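Local coordinates for protein acyl-CoA dehydrogenase (Slackia heliotrinireducens, PDB 4RM7) that belongs to the acyl-CoA dehydrogenase family, whose fold places helical N- and C-terminal domains around a beta-rich middle domain, and forms a four-chain assembly, at residues Ala86-Gln91 with Gln207-Phe212; Ser123-Ile128 with Met158-Gly163; Tyr200-Ile205 with Phe212-Phe217. All blocks are in the same frame, centred on the assembly; numbering follows the deposited sequence.

Three contacts meet around strand 212-221. Interaction 1 brings the loop leading into it against the N-terminal helical domain, interaction 3 pairs it with strand 197-202, and interaction 2 packs the neighbouring strand 151-161 against strand 124-127. The centres of interactions 2 and 3 are about 9 Å apart, joined by a probable hydrogen bond of 2.8 Å from Val-160 N to Ala-213 O. Interactions 1 and 2, with centres about 13 Å apart, meet through Pro-211 O and Asn-162 N at 2.7 Å, again a probable hydrogen bond. Interactions 1 and 3, about 14 Å apart between centres, share Phe-212.

Interaction 1 (Ala86-Gln91 with Gln207-Phe212); sequences ACLPFQ and QSMLPF
Cys-87 meets Gln-207 and Leu-210 where the N-terminal helical domain of the acyl-CoA dehydrogenase fold touches the beta-rich middle domain. The contact is carried by apolar groups, with no hydrogen bond crossing it. In Cys-87, SG stands anti to the backbone N (chi1 -169°). From there SG lies 3.9 Å from Gln-207 CG and 4.1 Å from Leu-210 CD2, so a single sulfur touches two side chains of the same turn. That turn is a type I beta turn from Gln-207 to Leu-210, closed by a hydrogen bond of 3.0 Å from Leu-210 N to Gln-207 O. Gln-207 CG is also 3.9 Å from Cys-87 CB, and Gln-207 CD approaches the sulfur too. Beyond CG the Gln-207 chain is extended.

Met-209, a selenomethionine, touches Ala-86, Cys-87 and Leu-88. Its CB sits 3.7 Å from Cys-87 O, and SE comes within 4.3 Å of Leu-88 CD2. A bend at chi3 (-127°) then carries CE to Ala-86 CB, 4.1 Å away.

Neighbouring elements complete the packing: Leu-41 touches both Pro-89 and Met-209, and Glu-256 of helix 234-270 packs on Cys-87. Gln-207 N is hydrogen-bonded to Asp-358 OD1, while Tyr-346 of the second subunit packs on the Gln-207 side chain. Close to the start of helix 90-103, the contact finishes with one branch of Leu-210, whose CD1 lies 4.3 Å from Pro-89 CA.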
loop_
_atom_site.group_PDB
_atom_site.type_symbol
_atom_site.label_atom_id
_atom_site.label_comp_id
_atom_site.label_asym_id
_atom_site.label_seq_id
_atom_site.Cartn_x
_atom_site.Cartn_y
_atom_site.Cartn_z
ATOM N N ALA A 86 -22.515 10.471 -9.803
ATOM C CA ALA A 86 -22.705 11.545 -8.850
ATOM C C ALA A 86 -23.283 11.035 -7.553
ATOM O O ALA A 86 -23.802 9.920 -7.483
ATOM C CB ALA A 86 -23.604 12.637 -9.448
ATOM N N CYS A 87 -23.169 11.865 -6.524
ATOM C CA CYS A 87 -23.827 11.627 -5.256
ATOM C C CYS A 87 -25.244 12.161 -5.326
ATOM O O CYS A 87 -25.439 13.359 -5.454
ATOM C CB CYS A 87 -23.062 12.300 -4.121
ATOM S SG CYS A 87 -23.645 11.785 -2.501
ATOM N N LEU A 88 -26.230 11.275 -5.249
ATOM C CA LEU A 88 -27.626 11.657 -5.424
ATOM C C LEU A 88 -28.350 11.715 -4.073
ATOM O O LEU A 88 -27.919 11.087 -3.111
ATOM C CB LEU A 88 -28.305 10.669 -6.382
ATOM C CG LEU A 88 -27.650 10.564 -7.762
ATOM C CD1 LEU A 88 -28.343 9.487 -8.574
ATOM C CD2 LEU A 88 -27.667 11.901 -8.509
ATOM N N PRO A 89 -29.453 12.480 -3.988
ATOM C CA PRO A 89 -30.167 12.679 -2.714
ATOM C C PRO A 89 -30.965 11.465 -2.253
ATOM O O PRO A 89 -31.400 11.418 -1.100
ATOM C CB PRO A 89 -31.139 13.834 -3.012
ATOM C CG PRO A 89 -30.831 14.318 -4.367
ATOM C CD PRO A 89 -30.093 13.217 -5.089
ATOM N N PHE A 90 -31.167 10.508 -3.151
ATOM C CA PHE A 90 -32.107 9.424 -2.910
ATOM C C PHE A 90 -31.791 8.624 -1.670
ATOM O O PHE A 90 -32.689 8.395 -0.858
ATOM C CB PHE A 90 -32.174 8.502 -4.126
ATOM C CG PHE A 90 -32.595 9.210 -5.362
ATOM C CD1 PHE A 90 -33.775 9.941 -5.382
ATOM C CD2 PHE A 90 -31.788 9.214 -6.488
ATOM C CE1 PHE A 90 -34.171 10.634 -6.525
ATOM C CE2 PHE A 90 -32.173 9.900 -7.634
ATOM C CZ PHE A 90 -33.366 10.618 -7.649
ATOM N N GLN A 91 -30.534 8.203 -1.503
ATOM C CA GLN A 91 -30.193 7.375 -0.339
ATOM C C GLN A 91 -30.436 8.148 0.967
ATOM O O GLN A 91 -30.900 7.569 1.948
ATOM C CB GLN A 91 -28.747 6.834 -0.407
ATOM C CG GLN A 91 -27.606 7.826 -0.585
ATOM C CD GLN A 91 -27.331 8.137 -2.052
ATOM O OE1 GLN A 91 -28.233 8.070 -2.886
ATOM N NE2 GLN A 91 -26.083 8.494 -2.368
ATOM N N GLN A 207 -19.658 16.147 -3.555
ATOM C CA GLN A 207 -21.054 15.850 -3.211
ATOM C C GLN A 207 -21.908 17.101 -3.183
ATOM O O GLN A 207 -22.637 17.330 -2.225
ATOM C CB GLN A 207 -21.138 15.131 -1.863
ATOM C CG GLN A 207 -20.351 13.836 -1.848
ATOM C CD GLN A 207 -20.307 13.202 -0.491
ATOM O OE1 GLN A 207 -20.953 13.677 0.451
ATOM N NE2 GLN A 207 -19.547 12.119 -0.370
ATOM N N SER A 208 -21.808 17.886 -4.251
ATOM C CA SER A 208 -22.475 19.178 -4.393
ATOM C C SER A 208 -23.993 19.133 -4.197
ATOM O O SER A 208 -24.584 20.080 -3.684
ATOM C CB SER A 208 -22.157 19.757 -5.770
ATOM O OG SER A 208 -20.768 20.047 -5.887
HETATM N N MSE A 209 -24.610 18.017 -4.534
HETATM C CA MSE A 209 -26.049 17.918 -4.526
HETATM C C MSE A 209 -26.562 17.544 -3.178
HETATM O O MSE A 209 -27.767 17.331 -2.997
HETATM C CB MSE A 209 -26.479 16.886 -5.538
HETATM C CG MSE A 209 -26.464 17.524 -6.905
HETATM SE SE MSE A 209 -27.163 16.172 -8.112
HETATM C CE MSE A 209 -25.729 16.132 -9.434
ATOM N N LEU A 210 -25.675 17.445 -2.214
ATOM C CA LEU A 210 -26.096 17.104 -0.882
ATOM C C LEU A 210 -25.531 18.177 0.035
ATOM O O LEU A 210 -24.652 17.925 0.853
ATOM C CB LEU A 210 -25.545 15.728 -0.533
ATOM C CG LEU A 210 -26.213 14.885 0.547
ATOM C CD1 LEU A 210 -27.668 14.615 0.221
ATOM C CD2 LEU A 210 -25.456 13.584 0.747
ATOM N N PRO A 211 -26.023 19.401 -0.107
ATOM C CA PRO A 211 -25.514 20.513 0.697
ATOM C C PRO A 211 -25.851 20.362 2.155
ATOM O O PRO A 211 -27.000 20.136 2.477
ATOM C CB PRO A 211 -26.292 21.702 0.156
ATOM C CG PRO A 211 -27.549 21.117 -0.333
ATOM C CD PRO A 211 -27.144 19.820 -0.952
ATOM N N PHE A 212 -24.854 20.515 3.014
ATOM C CA PHE A 212 -24.975 20.372 4.453
ATOM C C PHE A 212 -24.878 21.712 5.174
ATOM O O PHE A 212 -24.435 22.674 4.603
ATOM C CB PHE A 212 -23.823 19.522 4.970
ATOM C CG PHE A 212 -23.895 18.086 4.583
ATOM C CD1 PHE A 212 -22.745 17.328 4.512
ATOM C CD2 PHE A 212 -25.105 17.480 4.310
ATOM C CE1 PHE A 212 -22.804 15.991 4.151
ATOM C CE2 PHE A 212 -25.175 16.145 3.962
ATOM C CZ PHE A 212 -24.022 15.403 3.876
#

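Interaction 2 (Ser123-Ile128 with Met158-Gly163); sequences SYALAI and MFVNNG
Val-160 O accepts a hydrogen bond of 2.8 Å from Gly-163 N, closing a type II beta turn from Val-160 to Gly-163; the methyls of Val-160 touch Ala-125 and Ala-127. The turn lies at the far end of strand 151-161, past a corner at Phe-159, in the beta-rich middle domain of the acyl-CoA dehydrogenase fold, and strand 124-127 lies against it. No hydrogen bond joins the two segments: they meet through side chains and carbonyl oxygens, as elements that are not paired strands. The backbone of strand 124-127 is bonded elsewhere, Ala-125 to Ala-168 and Leu-170, and Ala-127 to Leu-170, which places it beside strand 168-175 in a parallel pairing.

Val-160 divides its branches between neighbours. With CG1 anti to the backbone N (chi1 179°), CG2 is left beside that N and reaches Ala-127 CB at 3.8 Å. CG1 approaches Ala-125 CB at 4.2 Å. It also lies 3.5 Å from Gly-163 CA, so the turn folds back over the valine it starts from. Asn-162 has a positive phi (53°), as expected at the third position of a type II turn.

Ala-125 points its CB at the turn and meets backbone oxygens rather than carbon alone: Asn-161 O is 3.3 Å from Ala-125 CB, and Asn-162 O is 4.1 Å from the same methyl. The two residues whose side chains meet Val-160, Ala-125 and Ala-127, have only a methyl. Val-215 of strand 212-221 also packs on Val-160, so its side chain touches both strand 124-127 and strand 212-221. Near the middle of strand 124-127, the carbonyl of Leu-126 joins in, its O lying 3.6 Å from Val-160 CG1.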
loop_
_atom_site.group_PDB
_atom_site.type_symbol
_atom_site.label_atom_id
_atom_site.label_comp_id
_atom_site.label_asym_id
_atom_site.label_seq_id
_atom_site.Cartn_x
_atom_site.Cartn_y
_atom_site.Cartn_z
ATOM N N SER A 123 -40.019 17.159 3.729
ATOM C CA SER A 123 -40.119 18.508 4.243
ATOM C C SER A 123 -39.280 18.718 5.491
ATOM O O SER A 123 -39.368 19.752 6.119
ATOM C CB SER A 123 -41.573 18.876 4.510
ATOM O OG SER A 123 -42.085 18.165 5.614
ATOM N N TYR A 124 -38.492 17.726 5.870
ATOM C CA TYR A 124 -37.672 17.847 7.062
ATOM C C TYR A 124 -36.228 17.441 6.833
ATOM O O TYR A 124 -35.918 16.755 5.883
ATOM C CB TYR A 124 -38.273 17.049 8.214
ATOM C CG TYR A 124 -38.347 15.570 7.978
ATOM C CD1 TYR A 124 -37.298 14.747 8.319
ATOM C CD2 TYR A 124 -39.470 14.997 7.422
ATOM C CE1 TYR A 124 -37.363 13.390 8.109
ATOM C CE2 TYR A 124 -39.544 13.640 7.210
ATOM C CZ TYR A 124 -38.486 12.845 7.555
ATOM O OH TYR A 124 -38.554 11.493 7.342
ATOM N N ALA A 125 -35.345 17.913 7.698
ATOM C CA ALA A 125 -33.943 17.547 7.645
ATOM C C ALA A 125 -33.473 16.987 8.972
ATOM O O ALA A 125 -33.796 17.517 10.011
ATOM C CB ALA A 125 -33.101 18.734 7.245
ATOM N N LEU A 126 -32.708 15.909 8.916
ATOM C CA LEU A 126 -32.256 15.178 10.084
ATOM C C LEU A 126 -31.068 15.866 10.743
ATOM O O LEU A 126 -30.067 16.113 10.087
ATOM C CB LEU A 126 -31.883 13.766 9.644
ATOM C CG LEU A 126 -31.521 12.670 10.636
ATOM C CD1 LEU A 126 -32.652 12.424 11.632
ATOM C CD2 LEU A 126 -31.206 11.406 9.858
ATOM N N ALA A 127 -31.161 16.189 12.026
ATOM C CA ALA A 127 -30.037 16.848 12.693
ATOM C C ALA A 127 -29.577 16.093 13.926
ATOM O O ALA A 127 -30.180 16.215 14.988
ATOM C CB ALA A 127 -30.412 18.275 13.064
ATOM N N ILE A 128 -28.490 15.337 13.788
ATOM C CA ILE A 128 -28.037 14.429 14.841
ATOM C C ILE A 128 -26.585 14.622 15.295
ATOM O O ILE A 128 -26.310 14.685 16.492
ATOM C CB ILE A 128 -28.163 12.987 14.401
ATOM C CG1 ILE A 128 -29.506 12.724 13.740
ATOM C CG2 ILE A 128 -27.995 12.069 15.593
ATOM C CD1 ILE A 128 -29.586 11.305 13.196
HETATM N N MSE A 158 -24.290 19.235 13.419
HETATM C CA MSE A 158 -23.264 19.340 12.393
HETATM C C MSE A 158 -23.644 18.480 11.205
HETATM O O MSE A 158 -24.373 17.502 11.355
HETATM C CB MSE A 158 -21.925 18.899 12.974
HETATM C CG MSE A 158 -20.707 19.412 12.251
HETATM SE SE MSE A 158 -19.344 19.944 13.536
HETATM C CE MSE A 158 -20.354 21.371 14.404
ATOM N N PHE A 159 -23.169 18.853 10.027
ATOM C CA PHE A 159 -23.388 18.059 8.816
ATOM C C PHE A 159 -24.877 17.769 8.585
ATOM O O PHE A 159 -25.263 16.640 8.313
ATOM C CB PHE A 159 -22.592 16.748 8.892
ATOM C CG PHE A 159 -21.144 16.930 9.298
ATOM C CD1 PHE A 159 -20.301 17.760 8.572
ATOM C CD2 PHE A 159 -20.622 16.256 10.397
ATOM C CE1 PHE A 159 -18.954 17.924 8.942
ATOM C CE2 PHE A 159 -19.281 16.417 10.774
ATOM C CZ PHE A 159 -18.449 17.246 10.045
ATOM N N VAL A 160 -25.712 18.793 8.716
ATOM C CA VAL A 160 -27.148 18.633 8.540
ATOM C C VAL A 160 -27.505 18.780 7.078
ATOM O O VAL A 160 -27.544 19.897 6.559
ATOM C CB VAL A 160 -27.940 19.671 9.359
ATOM C CG1 VAL A 160 -29.437 19.497 9.153
ATOM C CG2 VAL A 160 -27.569 19.582 10.847
ATOM N N ASN A 161 -27.766 17.658 6.407
ATOM C CA ASN A 161 -28.145 17.711 5.001
ATOM C C ASN A 161 -29.342 18.607 4.805
ATOM O O ASN A 161 -30.368 18.443 5.464
ATOM C CB ASN A 161 -28.463 16.332 4.427
ATOM C CG ASN A 161 -29.213 16.423 3.100
ATOM O OD1 ASN A 161 -30.432 16.261 3.051
ATOM N ND2 ASN A 161 -28.490 16.724 2.027
ATOM N N ASN A 162 -29.187 19.553 3.885
ATOM C CA ASN A 162 -30.200 20.579 3.610
ATOM C C ASN A 162 -30.652 21.341 4.855
ATOM O O ASN A 162 -31.784 21.833 4.930
ATOM C CB ASN A 162 -31.416 19.987 2.898
ATOM C CG ASN A 162 -32.273 21.068 2.218
ATOM O OD1 ASN A 162 -31.765 22.119 1.794
ATOM N ND2 ASN A 162 -33.580 20.822 2.140
ATOM N N GLY A 163 -29.750 21.471 5.822
ATOM C CA GLY A 163 -30.063 22.171 7.054
ATOM C C GLY A 163 -30.461 23.613 6.837
ATOM O O GLY A 163 -31.289 24.148 7.555
#

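Interaction 3 (Tyr200-Ile205 with Phe212-Phe217); sequences YPEQKI and FATVRF
In Thr-214, OG1 stands anti to the carbonyl carbon (chi1 -59°), and in Glu-202 a bend at chi2 (-73°) turns CD back toward Thr-214, where OE2 on that carbon meets OG1. Thr-214 OG1 donates to Glu-202 OE2 at 3.1 Å, approaching on the anti side and somewhat out of the carboxylate plane. The backbones form an antiparallel beta hairpin. Tyr-200 and Thr-214 form a hydrogen-bonded pair, with Tyr-200 N to Thr-214 O at 2.7 Å and Thr-214 N to Tyr-200 O at 2.9 Å. Pro-201 and Ala-213 form the next, non-hydrogen-bonded pair, with their side chains on the other face of the sheet.

Lys-204 crosses Phe-212 at about a right angle. Its NZ lies over one face of the ring, 3.7 Å from the centroid and 21° off the normal, a cation-pi contact. Lys-204 NZ also bonds Gln-207 O, which is consistent with its position over the ring. Farther along, Arg-216 brings its guanidinium edge to the Tyr-200 hydroxyl with the two planes nearly coplanar, though the modelled separation is too short to rely on.

Strand 212-221 lies between strand 197-202 and strand 151-161, where Thr-214 and Arg-216 both touch Thr-156. Beyond strand 197-202, the second subunit packs Ile-347 on Glu-202 and Tyr-346 on Lys-204.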
loop_
_atom_site.group_PDB
_atom_site.type_symbol
_atom_site.label_atom_id
_atom_site.label_comp_id
_atom_site.label_asym_id
_atom_site.label_seq_id
_atom_site.Cartn_x
_atom_site.Cartn_y
_atom_site.Cartn_z
ATOM N N TYR A 200 -25.635 27.556 9.171
ATOM C CA TYR A 200 -24.413 27.991 8.538
ATOM C C TYR A 200 -24.008 26.970 7.477
ATOM O O TYR A 200 -23.532 25.881 7.797
ATOM C CB TYR A 200 -23.321 28.174 9.582
ATOM C CG TYR A 200 -23.695 29.147 10.677
ATOM C CD1 TYR A 200 -23.466 30.502 10.523
ATOM C CD2 TYR A 200 -24.276 28.711 11.866
ATOM C CE1 TYR A 200 -23.797 31.402 11.512
ATOM C CE2 TYR A 200 -24.617 29.609 12.868
ATOM C CZ TYR A 200 -24.366 30.955 12.682
ATOM O OH TYR A 200 -24.688 31.879 13.651
ATOM N N PRO A 201 -24.225 27.318 6.203
ATOM C CA PRO A 201 -23.909 26.448 5.069
ATOM C C PRO A 201 -22.445 26.089 5.042
ATOM O O PRO A 201 -21.628 26.969 5.250
ATOM C CB PRO A 201 -24.284 27.303 3.849
ATOM C CG PRO A 201 -24.311 28.709 4.346
ATOM C CD PRO A 201 -24.782 28.611 5.768
ATOM N N GLU A 202 -22.125 24.820 4.808
ATOM C CA GLU A 202 -20.736 24.386 4.676
ATOM C C GLU A 202 -20.477 23.871 3.266
ATOM O O GLU A 202 -20.962 22.807 2.896
ATOM C CB GLU A 202 -20.408 23.290 5.693
ATOM C CG GLU A 202 -20.718 23.623 7.147
ATOM C CD GLU A 202 -19.742 24.632 7.763
ATOM O OE1 GLU A 202 -18.732 24.983 7.107
ATOM O OE2 GLU A 202 -19.990 25.071 8.911
ATOM N N GLN A 203 -19.722 24.612 2.469
ATOM C CA GLN A 203 -19.419 24.141 1.115
ATOM C C GLN A 203 -18.317 23.066 1.108
ATOM O O GLN A 203 -17.176 23.331 1.468
ATOM C CB GLN A 203 -19.027 25.316 0.212
ATOM C CG GLN A 203 -18.072 26.308 0.863
ATOM C CD GLN A 203 -17.379 27.204 -0.152
ATOM O OE1 GLN A 203 -17.747 27.228 -1.329
ATOM N NE2 GLN A 203 -16.363 27.939 0.298
ATOM N N LYS A 204 -18.639 21.859 0.677
ATOM C CA LYS A 204 -17.652 20.798 0.625
ATOM C C LYS A 204 -17.035 20.703 -0.752
ATOM O O LYS A 204 -17.577 21.230 -1.688
ATOM C CB LYS A 204 -18.279 19.472 0.985
ATOM C CG LYS A 204 -19.361 19.552 2.020
ATOM C CD LYS A 204 -20.683 19.179 1.395
ATOM C CE LYS A 204 -20.930 17.694 1.449
ATOM N NZ LYS A 204 -22.325 17.426 1.034
ATOM N N ILE A 205 -15.897 20.034 -0.869
ATOM C CA ILE A 205 -15.187 19.960 -2.148
ATOM C C ILE A 205 -15.864 18.959 -3.094
ATOM O O ILE A 205 -15.596 18.947 -4.295
ATOM C CB ILE A 205 -13.687 19.567 -1.972
ATOM C CG1 ILE A 205 -13.569 18.105 -1.522
ATOM C CG2 ILE A 205 -12.987 20.511 -1.007
ATOM C CD1 ILE A 205 -12.162 17.614 -1.335
ATOM N N PHE A 212 -24.854 20.515 3.014
ATOM C CA PHE A 212 -24.975 20.372 4.453
ATOM C C PHE A 212 -24.878 21.712 5.174
ATOM O O PHE A 212 -24.435 22.674 4.603
ATOM C CB PHE A 212 -23.823 19.522 4.970
ATOM C CG PHE A 212 -23.895 18.086 4.583
ATOM C CD1 PHE A 212 -22.745 17.328 4.512
ATOM C CD2 PHE A 212 -25.105 17.480 4.310
ATOM C CE1 PHE A 212 -22.804 15.991 4.151
ATOM C CE2 PHE A 212 -25.175 16.145 3.962
ATOM C CZ PHE A 212 -24.022 15.403 3.876
ATOM N N ALA A 213 -25.263 21.760 6.444
ATOM C CA ALA A 213 -25.088 22.963 7.246
ATOM C C ALA A 213 -24.818 22.596 8.683
ATOM O O ALA A 213 -25.193 21.513 9.132
ATOM C CB ALA A 213 -26.320 23.857 7.171
ATOM N N THR A 214 -24.152 23.506 9.388
ATOM C CA THR A 214 -24.118 23.491 10.842
ATOM C C THR A 214 -25.328 24.278 11.321
ATOM O O THR A 214 -25.593 25.380 10.833
ATOM C CB THR A 214 -22.818 24.111 11.404
ATOM O OG1 THR A 214 -21.679 23.389 10.919
ATOM C CG2 THR A 214 -22.816 24.079 12.917
ATOM N N VAL A 215 -26.074 23.715 12.262
ATOM C CA VAL A 215 -27.249 24.395 12.780
ATOM C C VAL A 215 -27.146 24.567 14.283
ATOM O O VAL A 215 -27.012 23.589 15.017
ATOM C CB VAL A 215 -28.548 23.631 12.443
ATOM C CG1 VAL A 215 -29.735 24.374 12.990
ATOM C CG2 VAL A 215 -28.687 23.452 10.941
ATOM N N ARG A 216 -27.213 25.810 14.742
ATOM C CA ARG A 216 -27.171 26.093 16.168
ATOM C C ARG A 216 -28.574 26.381 16.676
ATOM O O ARG A 216 -29.335 27.141 16.066
ATOM C CB ARG A 216 -26.246 27.278 16.462
ATOM C CG ARG A 216 -25.855 27.459 17.943
ATOM C CD ARG A 216 -25.741 28.945 18.336
ATOM N NE ARG A 216 -25.462 29.804 17.181
ATOM C CZ ARG A 216 -25.625 31.130 17.149
ATOM N NH1 ARG A 216 -26.065 31.802 18.212
ATOM N NH2 ARG A 216 -25.342 31.794 16.037
ATOM N N PHE A 217 -28.915 25.762 17.801
ATOM C CA PHE A 217 -30.150 26.058 18.500
ATOM C C PHE A 217 -29.818 26.887 19.746
ATOM O O PHE A 217 -29.173 26.403 20.685
ATOM C CB PHE A 217 -30.876 24.764 18.856
ATOM C CG PHE A 217 -31.203 23.914 17.662
ATOM C CD1 PHE A 217 -32.480 23.933 17.106
ATOM C CD2 PHE A 217 -30.228 23.096 17.081
ATOM C CE1 PHE A 217 -32.782 23.154 15.988
ATOM C CE2 PHE A 217 -30.519 22.312 15.959
ATOM C CZ PHE A 217 -31.800 22.344 15.406
#